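Local coordinates for protein 1-carboxybiuret hydrolase subunit AtzE (Pseudomonas sp., PDB 6C62) that hydrolyses 1-carboxybiuret to urea-1,3-dicarboxylate and ammonia, a step in the degradation of atrazine, at residues Q347-R350 against R351-D355; D266-P270 against A271-A275; L25-I28 against G29-G33; P140-T143 against G144-A147; R318-P321 against Q322-E325. One frame throughout, in Å; residues are numbered along the deposited sequence.

Interaction 1. Residues Q347-R350 against R351-D355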
# COMPACT_ATOMS: atom_id res chain seq x y z
N GLN A 347 -2.05 2.68 -8.42
CA GLN A 347 -1.29 2.91 -7.19
C GLN A 347 0.11 3.58 -7.44
O GLN A 347 0.58 4.38 -6.63
CB GLN A 347 -1.12 1.62 -6.42
CG GLN A 347 -2.39 1.08 -5.73
CD GLN A 347 -2.86 1.94 -4.56
OE1 GLN A 347 -2.25 2.97 -4.26
NE2 GLN A 347 -4.00 1.52 -3.90
N ARG A 348 0.73 3.28 -8.57
CA ARG A 348 2.02 3.89 -8.92
C ARG A 348 1.81 5.32 -9.39
O ARG A 348 2.55 6.23 -9.01
CB ARG A 348 2.75 3.05 -9.97
CG ARG A 348 3.24 1.75 -9.42
CD ARG A 348 3.77 0.73 -10.40
NE ARG A 348 4.97 1.22 -11.05
CZ ARG A 348 5.34 0.92 -12.30
NH1 ARG A 348 4.70 0.06 -13.04
NH2 ARG A 348 6.45 1.44 -12.78
N PHE A 349 0.75 5.53 -10.18
CA PHE A 349 0.35 6.87 -10.57
C PHE A 349 0.03 7.72 -9.36
O PHE A 349 0.32 8.91 -9.33
CB PHE A 349 -0.82 6.84 -11.56
CG PHE A 349 -1.45 8.18 -11.78
CD1 PHE A 349 -0.80 9.11 -12.57
CD2 PHE A 349 -2.60 8.53 -11.17
CE1 PHE A 349 -1.30 10.40 -12.76
CE2 PHE A 349 -3.14 9.82 -11.36
CZ PHE A 349 -2.49 10.74 -12.18
N ARG A 350 -0.59 7.13 -8.34
CA ARG A 350 -0.99 7.91 -7.19
C ARG A 350 0.21 8.60 -6.49
O ARG A 350 0.05 9.67 -5.93
CB ARG A 350 -1.77 7.04 -6.18
CG ARG A 350 -2.52 7.89 -5.16
CD ARG A 350 -3.29 7.07 -4.18
NE ARG A 350 -4.33 7.83 -3.51
CZ ARG A 350 -5.10 7.32 -2.57
NH1 ARG A 350 -4.95 6.06 -2.13
NH2 ARG A 350 -6.03 8.09 -2.03
N ARG A 351 1.39 7.96 -6.46
CA ARG A 351 2.62 8.60 -5.96
C ARG A 351 2.96 9.88 -6.75
O ARG A 351 3.22 10.91 -6.18
CB ARG A 351 3.82 7.63 -5.94
CG ARG A 351 5.18 8.32 -5.66
CD ARG A 351 6.30 7.30 -5.49
NE ARG A 351 6.07 6.48 -4.32
CZ ARG A 351 6.33 6.81 -3.06
NH1 ARG A 351 6.92 7.93 -2.76
NH2 ARG A 351 6.00 5.96 -2.09
N VAL A 352 2.90 9.78 -8.05
CA VAL A 352 3.20 10.91 -8.96
C VAL A 352 2.17 12.01 -8.73
O VAL A 352 2.50 13.17 -8.61
CB VAL A 352 3.17 10.44 -10.44
CG1 VAL A 352 3.27 11.63 -11.38
CG2 VAL A 352 4.35 9.52 -10.71
N TYR A 353 0.91 11.63 -8.64
CA TYR A 353 -0.21 12.54 -8.42
C TYR A 353 -0.06 13.27 -7.12
O TYR A 353 -0.26 14.50 -7.09
CB TYR A 353 -1.51 11.77 -8.49
CG TYR A 353 -2.78 12.54 -8.54
CD1 TYR A 353 -3.13 13.22 -9.68
CD2 TYR A 353 -3.69 12.51 -7.49
CE1 TYR A 353 -4.31 13.92 -9.79
CE2 TYR A 353 -4.89 13.19 -7.58
CZ TYR A 353 -5.19 13.90 -8.77
OH TYR A 353 -6.38 14.52 -8.89
N ARG A 354 0.22 12.55 -6.02
CA ARG A 354 0.45 13.15 -4.70
C ARG A 354 1.56 14.22 -4.80
O ARG A 354 1.36 15.36 -4.36
CB ARG A 354 0.86 12.10 -3.66
CG ARG A 354 1.21 12.64 -2.28
CD ARG A 354 1.41 11.50 -1.28
NE ARG A 354 2.47 10.60 -1.65
CZ ARG A 354 2.53 9.32 -1.30
NH1 ARG A 354 1.64 8.80 -0.47
NH2 ARG A 354 3.53 8.54 -1.74
N ASP A 355 2.67 13.86 -5.44
CA ASP A 355 3.77 14.82 -5.62
C ASP A 355 3.29 16.08 -6.38
O ASP A 355 3.62 17.19 -5.96
CB ASP A 355 4.98 14.19 -6.32
CG ASP A 355 5.74 13.17 -5.46
OD1 ASP A 355 5.61 13.18 -4.19
OD2 ASP A 355 6.51 12.32 -6.05
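F349 and Y353 form an aromatic i to i+4 contact, one turn apart on helix 340-360 of this amidase-family protein, where the helix packs on helix 294-312 and meets chains of another protein. The rings make an oblique pair, centroids 5.4 Å apart and planes turned by 38°. F349 CZ approaches Y353 CD1 to 3.6 Å, and Y353 CB stands over one face of the F349 ring, 4.2 Å from its centroid, in a CH-pi contact. With CG anti to the backbone N (chi1 169°), F349 sends the far end of its ring toward the next turn. Its apolar ring suits a place that also touches I296 and A300. Replacing it by an alanine would probably open a gap against helix 294-312 and leave Y353 without its ring neighbour. Tyrosine serves the second position because its hydroxyl bonds P403 O and W291 NE1. Along the backbone, Y353 N donates to F349 O (2.9 Å). R350 runs extended, giving NH1 to S205 O and NH2 to F406 O. On the helix side facing another protein, R351 bonds the backbone of that chain and R354 an acidic side chain there; R354 NH2 lies 3.4 Å above the R351 guanidinium plane, displaced toward its rim.

Interaction 2. Residues D266-P270 against A271-A275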
# COMPACT_ATOMS: atom_id res chain seq x y z
N ASP A 266 -14.96 22.31 -17.99
CA ASP A 266 -15.53 21.43 -19.02
C ASP A 266 -16.63 20.50 -18.48
O ASP A 266 -17.55 20.15 -19.23
CB ASP A 266 -14.47 20.48 -19.58
CG ASP A 266 -13.32 21.19 -20.34
OD1 ASP A 266 -13.38 22.42 -20.59
OD2 ASP A 266 -12.28 20.48 -20.58
N ASN A 267 -16.51 20.06 -17.21
CA ASN A 267 -17.51 19.19 -16.62
C ASN A 267 -18.50 19.93 -15.68
O ASN A 267 -19.17 19.33 -14.85
CB ASN A 267 -16.83 18.03 -15.92
CG ASN A 267 -16.07 17.15 -16.90
OD1 ASN A 267 -16.65 16.35 -17.62
ND2 ASN A 267 -14.76 17.32 -16.95
N ALA A 268 -18.63 21.23 -15.85
CA ALA A 268 -19.52 22.04 -15.05
C ALA A 268 -20.58 22.66 -15.94
O ALA A 268 -20.25 23.34 -16.93
CB ALA A 268 -18.73 23.14 -14.37
N GLY A 269 -21.84 22.42 -15.64
CA GLY A 269 -22.93 23.07 -16.34
C GLY A 269 -23.04 24.56 -16.01
O GLY A 269 -22.32 25.09 -15.14
N PRO A 270 -23.98 25.26 -16.66
CA PRO A 270 -24.06 26.74 -16.48
C PRO A 270 -24.34 27.18 -15.03
O PRO A 270 -23.74 28.14 -14.56
CB PRO A 270 -25.26 27.12 -17.36
CG PRO A 270 -25.31 26.05 -18.40
CD PRO A 270 -24.91 24.77 -17.69
N ALA A 271 -25.24 26.48 -14.32
CA ALA A 271 -25.43 26.82 -12.89
C ALA A 271 -24.19 26.59 -12.00
O ALA A 271 -23.90 27.40 -11.10
CB ALA A 271 -26.61 26.08 -12.31
N ALA A 272 -23.49 25.48 -12.24
CA ALA A 272 -22.23 25.17 -11.51
C ALA A 272 -21.17 26.27 -11.76
O ALA A 272 -20.56 26.80 -10.81
CB ALA A 272 -21.71 23.80 -11.93
N ARG A 273 -21.03 26.67 -13.01
CA ARG A 273 -20.11 27.78 -13.38
C ARG A 273 -20.48 29.11 -12.71
O ARG A 273 -19.61 29.84 -12.26
CB ARG A 273 -20.02 27.96 -14.89
CG ARG A 273 -19.39 26.81 -15.62
CD ARG A 273 -19.64 26.97 -17.12
NE ARG A 273 -18.98 25.89 -17.81
CZ ARG A 273 -18.60 25.89 -19.10
NH1 ARG A 273 -18.92 26.88 -19.93
NH2 ARG A 273 -17.90 24.86 -19.57
N ALA A 274 -21.77 29.41 -12.61
CA ALA A 274 -22.22 30.66 -11.98
C ALA A 274 -21.98 30.65 -10.48
O ALA A 274 -21.65 31.65 -9.88
CB ALA A 274 -23.70 30.91 -12.26
N ALA A 275 -22.17 29.48 -9.86
CA ALA A 275 -21.85 29.36 -8.46
C ALA A 275 -20.34 29.62 -8.21
O ALA A 275 -19.97 30.33 -7.29
CB ALA A 275 -22.27 28.00 -7.95
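R273 lies back over the start of its own helix, its extended chain running past the carbonyls of A268 and G269. CG is anti to its own carbonyl carbon and beside the backbone N (chi1 -66°), which aims the chain toward the residues before the helix. CG passes 3.4 Å from G269 O, and farther out NE gives a weak, bent hydrogen bond to A268 O (3.0 Å). The guanidinium group has a second hold in R265 O, bonded by NH2, while A268 O also accepts from N387 ND2. Arginine suits the place because its length carries a donor back to carbonyls that precede the helix; the D266 carboxylate is of opposite charge but not in contact, its OD1 5.2 Å from R273 NH2. On the inner side the small methyls meet: A268 CB touches A272 CB at 3.9 Å, and A268 CB lies at the same 3.9 Å from R273 CG. G269 is the N-cap residue, and its carbonyl receives R273 N at 2.9 Å. P270 follows at the first position of the helix, where proline is well tolerated, since the first turn of a helix has no carbonyl before it for a backbone N-H to bond; its carbonyl takes A274 N at 3.0 Å. The contact thus joins the end of helix 263-266 to the start of helix 270-283, with A268 and A272 packed on P370 of strand 366-370, and A272 and A275 on I426 of strand 426-432.

Interaction 3. Residues L25-I28 against G29-G33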
# COMPACT_ATOMS: atom_id res chain seq x y z
N LEU A 25 -37.25 14.77 17.55
CA LEU A 25 -38.04 13.57 17.37
C LEU A 25 -39.39 13.82 16.69
O LEU A 25 -39.80 13.06 15.80
CB LEU A 25 -38.21 12.81 18.67
CG LEU A 25 -36.91 12.24 19.23
CD1 LEU A 25 -37.16 11.72 20.65
CD2 LEU A 25 -36.34 11.16 18.33
N ALA A 26 -40.08 14.87 17.09
CA ALA A 26 -41.37 15.19 16.51
C ALA A 26 -41.21 15.62 15.03
O ALA A 26 -41.99 15.24 14.18
CB ALA A 26 -42.03 16.28 17.33
N THR A 27 -40.17 16.39 14.71
CA THR A 27 -39.91 16.74 13.30
C THR A 27 -39.61 15.51 12.43
O THR A 27 -40.12 15.37 11.31
CB THR A 27 -38.75 17.72 13.19
OG1 THR A 27 -39.07 18.86 14.01
CG2 THR A 27 -38.53 18.21 11.74
N ILE A 28 -38.84 14.58 12.97
CA ILE A 28 -38.54 13.35 12.25
C ILE A 28 -39.87 12.60 12.02
O ILE A 28 -40.14 12.16 10.89
CB ILE A 28 -37.51 12.50 13.01
CG1 ILE A 28 -36.16 13.21 12.96
CG2 ILE A 28 -37.41 11.10 12.40
CD1 ILE A 28 -35.19 12.70 14.03
N GLY A 29 -40.68 12.47 13.07
CA GLY A 29 -41.96 11.76 12.98
C GLY A 29 -42.84 12.38 11.91
O GLY A 29 -43.47 11.66 11.14
N ALA A 30 -42.87 13.70 11.86
CA ALA A 30 -43.74 14.37 10.88
C ALA A 30 -43.26 14.42 9.45
O ALA A 30 -44.09 14.52 8.54
CB ALA A 30 -44.07 15.76 11.34
N THR A 31 -41.94 14.37 9.21
CA THR A 31 -41.38 14.59 7.87
C THR A 31 -40.74 13.37 7.23
O THR A 31 -40.61 13.31 6.02
CB THR A 31 -40.27 15.69 7.90
OG1 THR A 31 -39.20 15.27 8.81
CG2 THR A 31 -40.86 17.03 8.35
N ASP A 32 -40.36 12.38 8.03
CA ASP A 32 -39.52 11.33 7.46
C ASP A 32 -40.29 10.25 6.71
O ASP A 32 -39.66 9.52 5.94
CB ASP A 32 -38.55 10.72 8.46
CG ASP A 32 -37.20 10.36 7.79
OD1 ASP A 32 -36.61 11.20 7.03
OD2 ASP A 32 -36.77 9.23 7.96
N GLY A 33 -41.62 10.15 6.88
CA GLY A 33 -42.38 9.29 6.00
C GLY A 33 -42.08 9.65 4.52
O GLY A 33 -41.89 8.74 3.71
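T31 turns its hydroxyl back onto the carbonyl of T27, one turn earlier in helix 17-35, and OG1 donates to T27 O at 2.7 Å. The same oxygen also receives the backbone N of T31 at 3.0 Å, and the two donors approach from opposite faces of the carbonyl plane, the hydroxyl 39° out of it. The hydroxyl's share of this grip follows from the first torsion of T31 (chi1 60°), which sets OG1 between the backbone N and the carbonyl carbon. A threonine hydroxyl bonding the carbonyl four residues back is a common feature of helices, here in the last turns of helix 17-35. A weak third link runs from T31 N to I28 O at 3.3 Å, so the amide is shared between two carbonyls. I28 and D32 run alongside each other, one turn apart: I28 CG2 is 4.1 Å from D32 CB, and D32 N closes the regular helical bond to I28 O at 2.9 Å. Farther out, I28 packs on F38 and R41 of strand 38-41, as suits a branched apolar residue on the buried side. Q162 NE2 bonds both T31 OG1 and D32 OD1, tying the two polar side chains together. D32 OD1 also takes A37 N, and OD2 takes F38 N, fastening the helix to the strand that follows. Chemically, the T31 hydroxyl donates to T27 O and is itself met by Q162, while the D32 carboxylate accepts from three N-H donors (A37 N, F38 N and Q162 NE2), which would probably favour its ionised form.

Interaction 4. Residues P140-T143 against G144-A147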
# COMPACT_ATOMS: atom_id res chain seq x y z
N PRO A 140 -35.36 17.41 0.27
CA PRO A 140 -36.38 18.24 0.91
C PRO A 140 -36.73 19.50 0.17
O PRO A 140 -37.79 20.00 0.40
CB PRO A 140 -35.72 18.59 2.27
CG PRO A 140 -34.81 17.48 2.52
CD PRO A 140 -34.23 17.19 1.18
N HIS A 141 -35.88 19.99 -0.72
CA HIS A 141 -36.26 21.17 -1.54
C HIS A 141 -37.16 20.81 -2.73
O HIS A 141 -37.78 21.71 -3.32
CB HIS A 141 -35.02 21.92 -2.06
CG HIS A 141 -34.11 22.37 -0.96
ND1 HIS A 141 -34.53 23.23 0.04
CD2 HIS A 141 -32.84 22.00 -0.63
CE1 HIS A 141 -33.53 23.43 0.89
NE2 HIS A 141 -32.50 22.68 0.52
N ASP A 142 -37.20 19.54 -3.11
CA ASP A 142 -38.10 19.06 -4.16
C ASP A 142 -38.08 17.56 -4.11
O ASP A 142 -37.12 16.90 -4.60
CB ASP A 142 -37.65 19.60 -5.51
CG ASP A 142 -38.50 19.08 -6.70
OD1 ASP A 142 -39.28 18.12 -6.56
OD2 ASP A 142 -38.36 19.64 -7.80
N THR A 143 -39.15 16.99 -3.55
CA THR A 143 -39.17 15.59 -3.24
C THR A 143 -39.28 14.65 -4.42
O THR A 143 -39.17 13.45 -4.22
CB THR A 143 -40.20 15.24 -2.17
OG1 THR A 143 -41.49 15.57 -2.62
CG2 THR A 143 -39.91 16.04 -0.81
N GLY A 144 -39.41 15.18 -5.65
CA GLY A 144 -39.26 14.33 -6.83
C GLY A 144 -37.79 14.22 -7.29
O GLY A 144 -37.48 13.54 -8.26
N ARG A 145 -36.88 14.89 -6.58
CA ARG A 145 -35.45 14.92 -6.95
C ARG A 145 -34.58 14.18 -5.92
O ARG A 145 -34.95 14.01 -4.77
CB ARG A 145 -35.00 16.36 -7.13
CG ARG A 145 -35.72 17.06 -8.30
CD ARG A 145 -35.25 18.44 -8.38
NE ARG A 145 -35.83 19.20 -9.47
CZ ARG A 145 -35.46 19.11 -10.76
NH1 ARG A 145 -34.55 18.23 -11.18
NH2 ARG A 145 -36.03 19.90 -11.64
N ILE A 146 -33.44 13.71 -6.39
CA ILE A 146 -32.49 12.99 -5.50
C ILE A 146 -31.88 13.92 -4.45
O ILE A 146 -31.69 15.12 -4.67
CB ILE A 146 -31.37 12.29 -6.29
CG1 ILE A 146 -30.43 13.30 -6.94
CG2 ILE A 146 -31.93 11.31 -7.30
CD1 ILE A 146 -29.17 12.66 -7.51
N ALA A 147 -31.55 13.34 -3.31
CA ALA A 147 -30.77 13.99 -2.27
C ALA A 147 -29.25 13.92 -2.57
O ALA A 147 -28.49 14.57 -1.92
CB ALA A 147 -31.03 13.32 -0.96
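D142 and R145 are the ends of a type I beta turn, with R145 N donating to D142 O at 2.8 Å. T143 and G144 occupy the corner; the exposed G144 adds no side chain to it. The D142 side chain reinforces the bend, for its OD1 accepts G144 N at 3.1 Å, on the anti side, somewhat out of the carboxylate plane, closing an Asx turn inside the beta turn. Aspartate fits here because its short chain, with CG anti to the backbone N (chi1 177°), carries one oxygen to the turn and the other to R145. That second oxygen, OD2, forms a salt bridge with R145 NE at 3.1 Å, where the hydrogen bond is weak. The two side chains are skewed, OD2 sitting at the guanidinium edge near its plane while the carboxylate plane stands 87° to it. The extended arginine also presents its aliphatic part, R145 CD lying 3.4 Å from D142 OD2. The turn belongs to the loop between strand 135-139 and helix 152-159: T143 packs on L34 and I35 of helix 17-35, R138 NH1 bonds T143 O, and backbone bonds tie G144 to I379 and R145 to N139.

Interaction 5. Residues R318-P321 against Q322-E325; sequences RIRP and QDFE
The guanidinium group of R320 meets D323 at its edge, near its own plane: NE lies 3.0 Å and NH2 3.1 Å from the single oxygen OD2 of D323, a side-on salt bridge. The carboxylate plane is turned 72° from the guanidinium plane, so that NE uses the anti lone pair of OD2 whereas NH2 comes from above the carboxylate. The F324 ring too is met at its edge, with R320 O in its plane, 3.6 Å from CD1. R320 CG sits between its backbone N and carbonyl carbon (chi1 62°), and the chain then bends at chi3, which turns the guanidinium group toward D323. With an alanine here, the D323 carboxylate would probably lose its charged mate and be free to turn. In the backbone, D323 N donates to R320 O at 3.0 Å and F324 N to P321 O at 3.3 Å. P321 suits the turn since its ring fixes phi near -60° and no N-H is called for. Q322 OE1 comes to 3.4 Å from P321 CD. A water donates to both P321 O and F324 O. The apolar F324 folds back onto D316 and L317 of helix 314-319. Such i to i+3 bonds mark a 3-10 turn, here the exit from that helix, closed by an arginine-aspartate salt bridge.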
# COMPACT_ATOMS: atom_id res chain seq x y z
N ARG A 318 -20.00 -14.37 -4.40
CA ARG A 318 -19.97 -15.74 -4.84
C ARG A 318 -21.25 -16.52 -4.40
O ARG A 318 -21.80 -17.28 -5.13
CB ARG A 318 -18.75 -16.45 -4.29
CG ARG A 318 -17.49 -16.05 -4.97
CD ARG A 318 -16.29 -16.61 -4.23
NE ARG A 318 -15.11 -16.52 -5.08
CZ ARG A 318 -13.86 -16.50 -4.63
NH1 ARG A 318 -13.60 -16.54 -3.34
NH2 ARG A 318 -12.86 -16.41 -5.49
N ILE A 319 -21.71 -16.29 -3.20
CA ILE A 319 -22.75 -17.12 -2.62
C ILE A 319 -24.15 -16.49 -2.65
O ILE A 319 -25.13 -17.21 -2.73
CB ILE A 319 -22.40 -17.51 -1.15
CG1 ILE A 319 -22.40 -16.27 -0.26
CG2 ILE A 319 -21.08 -18.26 -1.01
CD1 ILE A 319 -22.44 -16.50 1.21
N ARG A 320 -24.25 -15.15 -2.63
CA ARG A 320 -25.54 -14.46 -2.64
C ARG A 320 -25.61 -13.18 -3.43
O ARG A 320 -26.08 -12.11 -2.97
CB ARG A 320 -26.01 -14.21 -1.19
CG ARG A 320 -25.07 -13.33 -0.40
CD ARG A 320 -25.29 -13.42 1.11
NE ARG A 320 -26.62 -12.98 1.50
CZ ARG A 320 -26.99 -12.77 2.76
NH1 ARG A 320 -26.14 -12.98 3.76
NH2 ARG A 320 -28.24 -12.38 3.00
N PRO A 321 -25.25 -13.27 -4.71
CA PRO A 321 -25.24 -12.05 -5.54
C PRO A 321 -26.63 -11.38 -5.68
O PRO A 321 -26.76 -10.18 -5.88
CB PRO A 321 -24.73 -12.56 -6.89
CG PRO A 321 -25.03 -14.05 -6.89
CD PRO A 321 -24.84 -14.48 -5.46
N GLN A 322 -27.67 -12.21 -5.62
CA GLN A 322 -29.05 -11.73 -5.73
C GLN A 322 -29.50 -10.86 -4.55
O GLN A 322 -30.53 -10.15 -4.64
CB GLN A 322 -30.02 -12.92 -5.91
CG GLN A 322 -30.27 -13.72 -4.64
CD GLN A 322 -29.20 -14.75 -4.27
OE1 GLN A 322 -28.15 -14.94 -4.93
NE2 GLN A 322 -29.45 -15.41 -3.19
N ASP A 323 -28.79 -10.94 -3.43
CA ASP A 323 -29.06 -10.09 -2.27
C ASP A 323 -28.42 -8.73 -2.27
O ASP A 323 -28.73 -7.93 -1.38
CB ASP A 323 -28.68 -10.85 -1.04
CG ASP A 323 -29.59 -12.08 -0.77
OD1 ASP A 323 -30.69 -12.19 -1.36
OD2 ASP A 323 -29.21 -12.90 0.06
N PHE A 324 -27.59 -8.42 -3.27
CA PHE A 324 -27.05 -7.07 -3.40
C PHE A 324 -28.09 -6.13 -4.04
O PHE A 324 -29.04 -6.57 -4.68
CB PHE A 324 -25.76 -7.08 -4.26
CG PHE A 324 -24.55 -7.62 -3.57
CD1 PHE A 324 -24.42 -8.97 -3.30
CD2 PHE A 324 -23.53 -6.75 -3.15
CE1 PHE A 324 -23.28 -9.45 -2.69
CE2 PHE A 324 -22.39 -7.26 -2.56
CZ PHE A 324 -22.27 -8.58 -2.32
N GLU A 325 -27.81 -4.83 -3.93
CA GLU A 325 -28.46 -3.74 -4.67
C GLU A 325 -28.32 -3.98 -6.17
O GLU A 325 -27.20 -3.96 -6.70
CB GLU A 325 -27.79 -2.42 -4.26
CG GLU A 325 -28.06 -1.21 -5.15
CD GLU A 325 -29.53 -0.84 -5.15
OE1 GLU A 325 -29.97 -0.29 -4.12
OE2 GLU A 325 -30.21 -1.15 -6.17
O HOH W 1 -28.38 -8.33 -6.92

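Along the chain the contacts come in the order interaction 3, 4, 2, 5, 1. Interactions 3 and 4 are closest, centres about 16 Å apart, and are linked by helix 17-35, which carries interaction 3 and packs against the turn of interaction 4. The centres of interactions 2 and 4 are about 20 Å apart; interaction 2 sits at the start of helix 270-283 over strands 366-370 and 426-432 of the mixed sheet whose edge strand 38-41 touches interaction 3. Interactions 1 and 5, centres about 34 Å apart, lie in the helical region following interaction 2, and residues of both reach chains of another protein. Interactions 1 and 3 stand farthest apart, about 46 Å between centres, on opposite sides of the chain's centre, so the five are separate local features and not one cluster.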